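4-methyl-5(B-hydroxyethyl)-thiazole monophosphate biosynthesis enzyme (Vibrio cholerae O1 biovar El Tor, PDB 3OT1) is of unestablished function but belongs to the DJ-1/PfpI family and may act in thiazole monophosphate biosynthesis. Local coordinates at residues L75-G80 and Q85-S90; A95-F100 and A115-K120; M173-L176 and L182-H185; H185-M190 and Q195-L200. One frame throughout, in Å; residues are numbered along the deposited sequence.

Interaction 1: residues L75-G80 and Q85-S90; sequences LALPGG and QAFADS
The carbonyl oxygen Pro78 O meets the ring of Phe87 and also forms a hydrogen bond with the side-chain hydroxyl of Thr113, at the start of helix 113-119. Its closest ring atom is Phe87 CE2, 3.4 Å away, approaching the ring obliquely. The same corner of the phenyl group meets two aliphatic groups: Leu77 CB lies 4.1 Å from Phe87 CE2, and Pro78 CD is 4.1 Å from both CE2 and CZ of Phe87, the proline and phenylalanine side chains crossing at about a right angle. With CG of Phe87 anti to its carbonyl carbon (chi1 -72°), the ring reaches across from helix 81-88 to the end of strand 74-77, bridging a CA-CA separation of 8.8 Å between Leu77 and Phe87. All three touching residues are buried, and Leu93 and Val117 further enclose the ring. Beyond the proline the chain passes through Gly79, whose backbone N is hydrogen-bonded to the carboxylate of Glu24, and then Gly80, the N-cap residue of helix 81-88. A strand that runs through a Pro-Gly-Gly turn into a helix lying over the sheet is a beta-alpha connection of the flavodoxin-like sandwich of the DJ-1/PfpI family, in which such a glycine-rich turn and an acidic residue probably border the active-site region.

Interaction 2: residues A95-F100 and A115-K120; sequences ALIDAF and ALVFAK
Ile97 CD1 forms the tight centre of this contact, sitting 3.8 Å from Val117 CG1 and 3.9 Å from Phe118 CE1. The methyl comes to the phenyl ring at its edge, close to the ring plane. CG1 of Ile97 is anti to its carbonyl carbon (chi1 -66°), and the extended outer torsion (chi2 166°) carries CD1 across to the other helix. The backbones stay well separated, the nearest pair of CA atoms, Ile97 and Phe118, being 9.1 Å apart, and the side chains therefore bridge the interval alone, without a hydrogen bond. A wider pi-type turn runs through residues 115-119, with a weak hydrogen bond, 3.5 Å from Lys120 N to Ala115 O. The solvent side is looser, with partly exposed Asp98 forming a salt bridge with Lys123. Inward, the contact rests on the sheet and on helix 81-88, which precedes helix 91-102: Ile97 packs on Leu75 of strand 74-77, Phe118 on Leu77 of that strand and on Val107 and Ala109 of strand 106-110, while Val117 turns to Phe87 of helix 81-88.

Interaction 3: residues M173-L176 and L182-H185; sequences MIAL and LAQH
Ala175 and Ala183 bring their helices together with a CA-CA distance of only 5.1 Å, so that the two backbones lie nearly in contact where the segments meet. The pair belongs to two consecutive helices joined by a one-residue link: helix 166-178, packed on the central sheet of the flavodoxin-like fold, is followed by helix 180-187 on its outer side. Small side chains permit the close approach. The methyl Ala183 CB points into the first helix, where it lies 3.7 Å from the backbone N of Ala175 and 3.9 Å from Ala175 CB, meeting main chain and methyl together. Ile174 supplies the larger hydrophobic surface. Its chi1 of -65° sets CG2 anti to the backbone N, on the side of Ala183 and Leu182. Leu182 adds a flank, its CG and CD2 both 4.1 Å from Ile174 CG2, at the more open margin of the contact. No hydrogen bond joins the segments; the side-chain contacts are apolar, with methyls also lying against the main chain. On the far side of the first helix, Met173 and Leu176 lie against Leu158 of strand 157-160, so the helix is held between the sheet and the outer helix. Ile174 is further packed by Thr31 and Leu32 of helix 22-34, and Ala175 by Ile204 of the C-terminal tail. Across the interface, Ile174 CG2 rests against the backbone of Ala183, 3.7 Å from its N and 3.7 Å from its CA.

Interaction 4: residues H185-M190 and Q195-L200; sequences HVAAPM and QQLTEL
The apolar contacts all converge on one methyl, Ala187 CB, which faces two leucines of the opposing helix. Leu200 CD2 approaches it to 3.5 Å and Leu197 CD1 to 3.7 Å, each leucine using one branch tip. The leucines are spaced three residues apart and therefore project from the same side of helix 194-201; in both, CG is set anti to the backbone N, a turn that sends the two side chains toward Ala187. Ala187 and Leu200 are buried and share Leu171 of helix 166-178 as a neighbour, whereas Leu197 lies nearer the surface. The backbones are closest at Ala187 and Leu197, with 7.1 Å between their CA atoms. This pairing joins the last two helices of the chain, which gather beside helix 166-178 on the outside of the alpha/beta sandwich of the DJ-1/PfpI family. No hydrogen bond crosses between the segments; those present shape each one or tie it to its surroundings. Residues 188-190 form a 3-10 turn, with Met190 N bonded to Ala187 O at 3.0 Å. On the other helix, the side-chain amide of Gln196 is held at both ends: OE1 bonds to the backbone N of His193, and NE2 to the carboxylate of Glu168 on helix 166-178. Contacts between subunits form a third group: Pro189 O is hydrogen-bonded to a polar side chain of the neighbouring subunit, Met190 joins that subunit through backbone hydrogen bonds, and Gln195 and Gln196 pack against its polar side chains.

How the interactions relate
The four contacts follow one another along the chain and form two clusters on opposite sides of its centre. Interactions 1 and 2, with centres about 8 Å apart, link strand 74-77 to helices 81-88, 91-102 and 113-119; Phe87 CB meets Val117 CG2 at 3.7 Å. Interactions 3 and 4, with centres about 9 Å apart, share helix 180-187 and His185, and Leu200 CD2 touches Ala183 O at 3.7 Å. The clusters meet at the mixed central sheet, where Ala76 CB on strand 74-77 lies 3.9 Å from the selenium SE of selenomethionine Met173, although interactions 1 and 3 have centres about 24 Å apart. Helices thus cover both faces of the sheet, and interaction 4 extends to the neighbouring subunit.

Interaction 1: residues L75-G80 and Q85-S90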
loop_
_atom_site.group_PDB
_atom_site.type_symbol
_atom_site.label_atom_id
_atom_site.label_comp_id
_atom_site.label_asym_id
_atom_site.label_seq_id
_atom_site.Cartn_x
_atom_site.Cartn_y
_atom_site.Cartn_z
ATOM N N LEU A 75 2.613 15.347 10.908
ATOM C CA LEU A 75 3.719 14.406 10.801
ATOM C C LEU A 75 3.121 13.002 10.781
ATOM O O LEU A 75 2.344 12.671 11.663
ATOM C CB LEU A 75 4.640 14.576 12.022
ATOM C CG LEU A 75 5.850 13.658 12.108
ATOM C CD1 LEU A 75 6.851 13.891 10.971
ATOM C CD2 LEU A 75 6.517 13.791 13.464
ATOM N N ALA A 76 3.487 12.182 9.787
ATOM C CA ALA A 76 2.996 10.815 9.681
ATOM C C ALA A 76 4.173 9.849 9.611
ATOM O O ALA A 76 5.017 9.952 8.703
ATOM C CB ALA A 76 2.123 10.646 8.463
ATOM N N LEU A 77 4.232 8.944 10.582
ATOM C CA LEU A 77 5.357 8.045 10.745
ATOM C C LEU A 77 4.959 6.622 10.365
ATOM O O LEU A 77 4.157 5.983 11.046
ATOM C CB LEU A 77 5.826 8.051 12.199
ATOM C CG LEU A 77 6.230 9.415 12.782
ATOM C CD1 LEU A 77 6.664 9.217 14.237
ATOM C CD2 LEU A 77 7.349 10.042 11.996
ATOM N N PRO A 78 5.540 6.099 9.265
ATOM C CA PRO A 78 5.354 4.689 8.935
ATOM C C PRO A 78 5.962 3.769 9.990
ATOM O O PRO A 78 6.794 4.206 10.791
ATOM C CB PRO A 78 6.087 4.547 7.593
ATOM C CG PRO A 78 6.150 5.970 7.033
ATOM C CD PRO A 78 6.340 6.820 8.254
ATOM N N GLY A 79 5.582 2.507 9.926
ATOM C CA GLY A 79 6.158 1.472 10.767
ATOM C C GLY A 79 7.204 0.663 10.039
ATOM O O GLY A 79 8.001 1.194 9.266
ATOM N N GLY A 80 7.198 -0.637 10.286
ATOM C CA GLY A 80 8.315 -1.524 9.968
ATOM C C GLY A 80 9.263 -1.556 11.142
ATOM O O GLY A 80 9.517 -0.519 11.743
ATOM N N GLN A 85 13.075 1.400 14.396
ATOM C CA GLN A 85 14.325 1.465 15.176
ATOM C C GLN A 85 15.199 2.610 14.664
ATOM O O GLN A 85 15.826 3.329 15.429
ATOM C CB GLN A 85 15.098 0.140 15.114
ATOM C CG GLN A 85 14.430 -1.046 15.802
ATOM C CD GLN A 85 14.461 -0.986 17.320
ATOM O OE1 GLN A 85 14.662 0.069 17.902
ATOM N NE2 GLN A 85 14.240 -2.125 17.964
ATOM N N ALA A 86 15.255 2.777 13.345
ATOM C CA ALA A 86 16.004 3.883 12.758
ATOM C C ALA A 86 15.443 5.229 13.215
ATOM O O ALA A 86 16.200 6.160 13.511
ATOM C CB ALA A 86 16.017 3.806 11.238
ATOM N N PHE A 87 14.122 5.344 13.298
ATOM C CA PHE A 87 13.493 6.543 13.819
ATOM C C PHE A 87 13.900 6.788 15.276
ATOM O O PHE A 87 14.212 7.917 15.670
ATOM C CB PHE A 87 11.966 6.439 13.729
ATOM C CG PHE A 87 11.361 6.543 12.326
ATOM C CD1 PHE A 87 12.081 6.885 11.198
ATOM C CD2 PHE A 87 10.002 6.300 12.178
ATOM C CE1 PHE A 87 11.450 6.976 9.962
ATOM C CE2 PHE A 87 9.389 6.394 10.953
ATOM C CZ PHE A 87 10.112 6.725 9.843
ATOM N N ALA A 88 13.867 5.730 16.068
ATOM C CA ALA A 88 14.209 5.835 17.501
ATOM C C ALA A 88 15.649 6.270 17.724
ATOM O O ALA A 88 15.952 6.924 18.737
ATOM C CB ALA A 88 13.923 4.520 18.233
ATOM N N ASP A 89 16.516 5.911 16.778
ATOM C CA ASP A 89 17.941 6.209 16.821
ATOM C C ASP A 89 18.303 7.537 16.160
ATOM O O ASP A 89 19.475 7.904 16.119
ATOM C CB ASP A 89 18.728 5.082 16.122
ATOM C CG ASP A 89 18.646 3.727 16.847
ATOM O OD1 ASP A 89 18.360 3.659 18.060
ATOM O OD2 ASP A 89 18.911 2.699 16.187
ATOM N N SER A 90 17.318 8.269 15.656
ATOM C CA SER A 90 17.546 9.498 14.946
ATOM C C SER A 90 17.242 10.693 15.816
ATOM O O SER A 90 16.105 10.946 16.159
ATOM C CB SER A 90 16.650 9.563 13.704
ATOM O OG SER A 90 16.657 10.855 13.123
#

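Interaction 2: residues A95-F100 and A115-K120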
loop_
_atom_site.group_PDB
_atom_site.type_symbol
_atom_site.label_atom_id
_atom_site.label_comp_id
_atom_site.label_asym_id
_atom_site.label_seq_id
_atom_site.Cartn_x
_atom_site.Cartn_y
_atom_site.Cartn_z
ATOM N N ALA A 95 13.471 14.899 17.683
ATOM C CA ALA A 95 13.256 16.332 17.806
ATOM C C ALA A 95 12.030 16.801 17.022
ATOM O O ALA A 95 11.331 17.704 17.481
ATOM C CB ALA A 95 14.530 17.098 17.365
ATOM N N LEU A 96 11.783 16.237 15.833
ATOM C CA LEU A 96 10.613 16.622 15.064
ATOM C C LEU A 96 9.345 16.213 15.784
ATOM O O LEU A 96 8.364 16.921 15.723
ATOM C CB LEU A 96 10.641 16.005 13.666
ATOM C CG LEU A 96 11.545 16.742 12.707
ATOM C CD1 LEU A 96 11.816 15.881 11.503
ATOM C CD2 LEU A 96 10.961 18.087 12.255
ATOM N N ILE A 97 9.342 15.048 16.430
ATOM C CA ILE A 97 8.158 14.671 17.203
ATOM C C ILE A 97 7.866 15.751 18.259
ATOM O O ILE A 97 6.725 16.191 18.409
ATOM C CB ILE A 97 8.307 13.295 17.859
ATOM C CG1 ILE A 97 8.384 12.188 16.789
ATOM C CG2 ILE A 97 7.178 13.048 18.860
ATOM C CD1 ILE A 97 8.860 10.867 17.350
ATOM N N ASP A 98 8.898 16.177 18.975
ATOM C CA ASP A 98 8.750 17.228 19.976
ATOM C C ASP A 98 8.234 18.528 19.333
ATOM O O ASP A 98 7.339 19.175 19.851
ATOM C CB ASP A 98 10.082 17.529 20.645
ATOM C CG ASP A 98 10.681 16.359 21.420
ATOM O OD1 ASP A 98 9.970 15.421 21.759
ATOM O OD2 ASP A 98 11.912 16.414 21.669
ATOM N N ALA A 99 8.819 18.888 18.200
ATOM C CA ALA A 99 8.473 20.162 17.554
ATOM C C ALA A 99 7.025 20.172 17.085
ATOM O O ALA A 99 6.309 21.146 17.320
ATOM C CB ALA A 99 9.423 20.474 16.405
ATOM N N PHE A 100 6.574 19.122 16.406
ATOM C CA PHE A 100 5.200 19.050 15.933
ATOM C C PHE A 100 4.226 19.060 17.100
ATOM O O PHE A 100 3.240 19.781 17.094
ATOM C CB PHE A 100 4.960 17.795 15.080
ATOM C CG PHE A 100 5.312 17.966 13.625
ATOM C CD1 PHE A 100 4.344 18.291 12.679
ATOM C CD2 PHE A 100 6.590 17.756 13.181
ATOM C CE1 PHE A 100 4.644 18.433 11.349
ATOM C CE2 PHE A 100 6.913 17.861 11.826
ATOM C CZ PHE A 100 5.928 18.206 10.911
ATOM N N ALA A 115 5.319 1.753 19.528
ATOM C CA ALA A 115 6.036 0.934 20.520
ATOM C C ALA A 115 7.529 1.252 20.562
ATOM O O ALA A 115 8.082 1.567 21.625
ATOM C CB ALA A 115 5.805 -0.538 20.230
ATOM N N LEU A 116 8.199 1.149 19.417
ATOM C CA LEU A 116 9.648 1.244 19.369
ATOM C C LEU A 116 10.182 2.666 19.375
ATOM O O LEU A 116 11.366 2.864 19.694
ATOM C CB LEU A 116 10.210 0.472 18.180
ATOM C CG LEU A 116 9.925 -1.026 18.186
ATOM C CD1 LEU A 116 10.613 -1.694 16.994
ATOM C CD2 LEU A 116 10.343 -1.679 19.502
ATOM N N VAL A 117 9.325 3.648 19.059
ATOM C CA VAL A 117 9.708 5.051 19.126
ATOM C C VAL A 117 9.053 5.729 20.342
ATOM O O VAL A 117 9.764 6.175 21.244
ATOM C CB VAL A 117 9.419 5.817 17.829
ATOM C CG1 VAL A 117 9.923 7.265 17.984
ATOM C CG2 VAL A 117 10.070 5.105 16.638
ATOM N N PHE A 118 7.730 5.810 20.383
ATOM C CA PHE A 118 7.106 6.624 21.429
ATOM C C PHE A 118 7.320 6.037 22.830
ATOM O O PHE A 118 7.769 6.734 23.744
ATOM C CB PHE A 118 5.608 6.817 21.209
ATOM C CG PHE A 118 5.211 7.462 19.898
ATOM C CD1 PHE A 118 6.086 8.229 19.128
ATOM C CD2 PHE A 118 3.898 7.305 19.456
ATOM C CE1 PHE A 118 5.645 8.794 17.939
ATOM C CE2 PHE A 118 3.479 7.884 18.297
ATOM C CZ PHE A 118 4.332 8.619 17.540
ATOM N N ALA A 119 6.991 4.758 22.996
ATOM C CA ALA A 119 7.096 4.129 24.300
ATOM C C ALA A 119 8.563 4.100 24.743
ATOM O O ALA A 119 8.846 4.420 25.898
ATOM C CB ALA A 119 6.448 2.772 24.301
ATOM N N LYS A 120 9.506 3.827 23.836
ATOM C CA LYS A 120 10.932 3.735 24.188
ATOM C C LYS A 120 11.648 5.068 24.432
ATOM O O LYS A 120 12.608 5.123 25.193
ATOM C CB LYS A 120 11.697 2.925 23.119
ATOM C CG LYS A 120 11.330 1.453 23.066
ATOM C CD LYS A 120 11.551 0.771 24.401
#

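Interaction 3: residues M173-L176 and L182-H185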
loop_
_atom_site.group_PDB
_atom_site.type_symbol
_atom_site.label_atom_id
_atom_site.label_comp_id
_atom_site.label_asym_id
_atom_site.label_seq_id
_atom_site.Cartn_x
_atom_site.Cartn_y
_atom_site.Cartn_z
HETATM N N MSE A 173 -6.688 10.285 9.102
HETATM C CA MSE A 173 -5.886 11.504 9.071
HETATM C C MSE A 173 -6.565 12.590 8.253
HETATM O O MSE A 173 -6.638 13.738 8.674
HETATM C CB MSE A 173 -4.506 11.258 8.466
HETATM C CG MSE A 173 -3.495 10.513 9.290
HETATM SE SE MSE A 173 -1.768 10.447 8.458
HETATM C CE MSE A 173 -1.651 12.062 8.534
ATOM N N ILE A 174 -7.055 12.232 7.082
ATOM C CA ILE A 174 -7.783 13.191 6.254
ATOM C C ILE A 174 -9.004 13.731 6.983
ATOM O O ILE A 174 -9.259 14.946 6.969
ATOM C CB ILE A 174 -8.187 12.582 4.904
ATOM C CG1 ILE A 174 -6.956 12.237 4.063
ATOM C CG2 ILE A 174 -9.084 13.543 4.111
ATOM C CD1 ILE A 174 -7.248 11.190 2.970
ATOM N N ALA A 175 -9.771 12.839 7.601
ATOM C CA ALA A 175 -10.967 13.263 8.326
ATOM C C ALA A 175 -10.605 14.290 9.409
ATOM O O ALA A 175 -11.304 15.312 9.551
ATOM C CB ALA A 175 -11.696 12.077 8.905
ATOM N N LEU A 176 -9.527 14.043 10.151
ATOM C CA LEU A 176 -9.099 14.955 11.218
ATOM C C LEU A 176 -8.613 16.281 10.681
ATOM O O LEU A 176 -8.893 17.336 11.252
ATOM C CB LEU A 176 -7.995 14.304 12.060
ATOM C CG LEU A 176 -8.461 13.158 12.945
ATOM C CD1 LEU A 176 -7.298 12.348 13.436
ATOM C CD2 LEU A 176 -9.296 13.660 14.124
ATOM N N LEU A 182 -14.439 15.279 2.923
ATOM C CA LEU A 182 -13.353 14.996 2.009
ATOM C C LEU A 182 -12.878 13.545 2.183
ATOM O O LEU A 182 -12.634 12.843 1.191
ATOM C CB LEU A 182 -12.196 15.947 2.222
ATOM C CG LEU A 182 -10.994 15.747 1.298
ATOM C CD1 LEU A 182 -11.349 15.841 -0.195
ATOM C CD2 LEU A 182 -9.886 16.690 1.650
ATOM N N ALA A 183 -12.723 13.080 3.418
ATOM C CA ALA A 183 -12.280 11.705 3.636
ATOM C C ALA A 183 -13.225 10.716 2.947
ATOM O O ALA A 183 -12.766 9.763 2.333
ATOM C CB ALA A 183 -12.156 11.419 5.131
ATOM N N GLN A 184 -14.533 10.955 3.052
ATOM C CA GLN A 184 -15.515 10.066 2.408
ATOM C C GLN A 184 -15.369 10.085 0.896
ATOM O O GLN A 184 -15.469 9.035 0.244
ATOM C CB GLN A 184 -16.931 10.465 2.776
ATOM C CG GLN A 184 -17.277 10.220 4.222
ATOM C CD GLN A 184 -18.630 10.840 4.586
ATOM O OE1 GLN A 184 -18.918 12.000 4.247
ATOM N NE2 GLN A 184 -19.459 10.076 5.260
ATOM N N HIS A 185 -15.149 11.262 0.318
ATOM C CA HIS A 185 -15.006 11.370 -1.113
ATOM C C HIS A 185 -13.745 10.678 -1.589
ATOM O O HIS A 185 -13.761 10.060 -2.651
ATOM C CB HIS A 185 -15.024 12.841 -1.551
ATOM C CG HIS A 185 -16.396 13.448 -1.592
ATOM N ND1 HIS A 185 -17.080 13.663 -2.769
ATOM C CD2 HIS A 185 -17.232 13.832 -0.599
ATOM C CE1 HIS A 185 -18.251 14.209 -2.500
ATOM N NE2 HIS A 185 -18.377 14.309 -1.192
#

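Interaction 4: residues H185-M190 and Q195-L200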
loop_
_atom_site.group_PDB
_atom_site.type_symbol
_atom_site.label_atom_id
_atom_site.label_comp_id
_atom_site.label_asym_id
_atom_site.label_seq_id
_atom_site.Cartn_x
_atom_site.Cartn_y
_atom_site.Cartn_z
ATOM N N HIS A 185 -15.149 11.262 0.318
ATOM C CA HIS A 185 -15.006 11.370 -1.113
ATOM C C HIS A 185 -13.745 10.678 -1.589
ATOM O O HIS A 185 -13.761 10.060 -2.651
ATOM C CB HIS A 185 -15.024 12.841 -1.551
ATOM C CG HIS A 185 -16.396 13.448 -1.592
ATOM N ND1 HIS A 185 -17.080 13.663 -2.769
ATOM C CD2 HIS A 185 -17.232 13.832 -0.599
ATOM C CE1 HIS A 185 -18.251 14.209 -2.500
ATOM N NE2 HIS A 185 -18.377 14.309 -1.192
ATOM N N VAL A 186 -12.659 10.752 -0.820
ATOM C CA VAL A 186 -11.417 10.080 -1.170
ATOM C C VAL A 186 -11.556 8.562 -0.990
ATOM O O VAL A 186 -11.027 7.770 -1.773
ATOM C CB VAL A 186 -10.245 10.666 -0.338
ATOM C CG1 VAL A 186 -8.963 9.815 -0.486
ATOM C CG2 VAL A 186 -10.014 12.115 -0.741
ATOM N N ALA A 187 -12.279 8.150 0.043
ATOM C CA ALA A 187 -12.447 6.726 0.316
ATOM C C ALA A 187 -13.271 5.989 -0.727
ATOM O O ALA A 187 -13.013 4.825 -1.005
ATOM C CB ALA A 187 -13.089 6.516 1.706
ATOM N N ALA A 188 -14.274 6.624 -1.295
ATOM C CA ALA A 188 -15.231 5.905 -2.122
ATOM C C ALA A 188 -14.550 5.127 -3.270
ATOM O O ALA A 188 -14.809 3.923 -3.449
ATOM C CB ALA A 188 -16.315 6.872 -2.640
ATOM N N PRO A 189 -13.649 5.756 -4.035
ATOM C CA PRO A 189 -12.967 5.012 -5.124
ATOM C C PRO A 189 -11.978 3.960 -4.729
ATOM O O PRO A 189 -11.422 3.271 -5.590
ATOM C CB PRO A 189 -12.149 6.103 -5.829
ATOM C CG PRO A 189 -12.720 7.339 -5.418
ATOM C CD PRO A 189 -13.301 7.181 -4.065
HETATM N N MSE A 190 -11.758 3.787 -3.474
HETATM C CA MSE A 190 -10.684 2.964 -3.157
HETATM C C MSE A 190 -11.132 1.510 -2.927
HETATM O O MSE A 190 -10.284 0.656 -2.780
HETATM C CB MSE A 190 -9.924 3.649 -2.052
HETATM C CG MSE A 190 -9.554 5.071 -2.466
HETATM SE SE MSE A 190 -8.478 5.878 -1.125
HETATM C CE MSE A 190 -6.835 4.918 -1.435
ATOM N N GLN A 195 -17.112 -2.564 5.812
ATOM C CA GLN A 195 -16.931 -2.239 7.215
ATOM C C GLN A 195 -15.962 -1.093 7.402
ATOM O O GLN A 195 -16.168 -0.228 8.273
ATOM C CB GLN A 195 -16.457 -3.459 8.027
ATOM C CG GLN A 195 -17.565 -4.465 8.325
ATOM C CD GLN A 195 -18.606 -3.873 9.269
ATOM O OE1 GLN A 195 -18.292 -3.534 10.411
ATOM N NE2 GLN A 195 -19.837 -3.705 8.798
ATOM N N GLN A 196 -14.886 -1.092 6.608
ATOM C CA GLN A 196 -13.915 0.001 6.659
ATOM C C GLN A 196 -14.612 1.326 6.310
ATOM O O GLN A 196 -14.384 2.372 6.918
ATOM C CB GLN A 196 -12.711 -0.294 5.780
ATOM C CG GLN A 196 -11.887 -1.523 6.250
ATOM C CD GLN A 196 -10.851 -1.959 5.217
ATOM O OE1 GLN A 196 -11.138 -2.034 4.026
ATOM N NE2 GLN A 196 -9.609 -2.228 5.677
ATOM N N LEU A 197 -15.401 1.315 5.259
ATOM C CA LEU A 197 -16.050 2.553 4.826
ATOM C C LEU A 197 -17.032 3.104 5.864
ATOM O O LEU A 197 -17.046 4.304 6.171
ATOM C CB LEU A 197 -16.732 2.355 3.462
ATOM C CG LEU A 197 -17.314 3.620 2.826
ATOM C CD1 LEU A 197 -16.219 4.631 2.474
ATOM C CD2 LEU A 197 -18.095 3.302 1.564
ATOM N N THR A 198 -17.839 2.219 6.442
ATOM C CA THR A 198 -18.761 2.614 7.502
ATOM C C THR A 198 -18.073 3.261 8.702
ATOM O O THR A 198 -18.529 4.276 9.249
ATOM C CB THR A 198 -19.541 1.380 7.939
ATOM O OG1 THR A 198 -20.385 0.983 6.857
ATOM C CG2 THR A 198 -20.362 1.649 9.161
ATOM N N GLU A 199 -16.949 2.701 9.084
ATOM C CA GLU A 199 -16.231 3.192 10.237
ATOM C C GLU A 199 -15.549 4.520 9.958
ATOM O O GLU A 199 -15.422 5.342 10.850
ATOM C CB GLU A 199 -15.263 2.132 10.714
ATOM C CG GLU A 199 -16.031 0.955 11.273
ATOM C CD GLU A 199 -15.174 -0.118 11.857
ATOM O OE1 GLU A 199 -13.913 -0.039 11.840
ATOM O OE2 GLU A 199 -15.788 -1.083 12.322
ATOM N N LEU A 200 -15.127 4.759 8.726
ATOM C CA LEU A 200 -14.614 6.063 8.371
ATOM C C LEU A 200 -15.716 7.117 8.474
ATOM O O LEU A 200 -15.515 8.182 9.069
ATOM C CB LEU A 200 -14.075 6.057 6.957
ATOM C CG LEU A 200 -13.705 7.484 6.526
ATOM C CD1 LEU A 200 -12.496 7.991 7.327
ATOM C CD2 LEU A 200 -13.501 7.472 5.081
#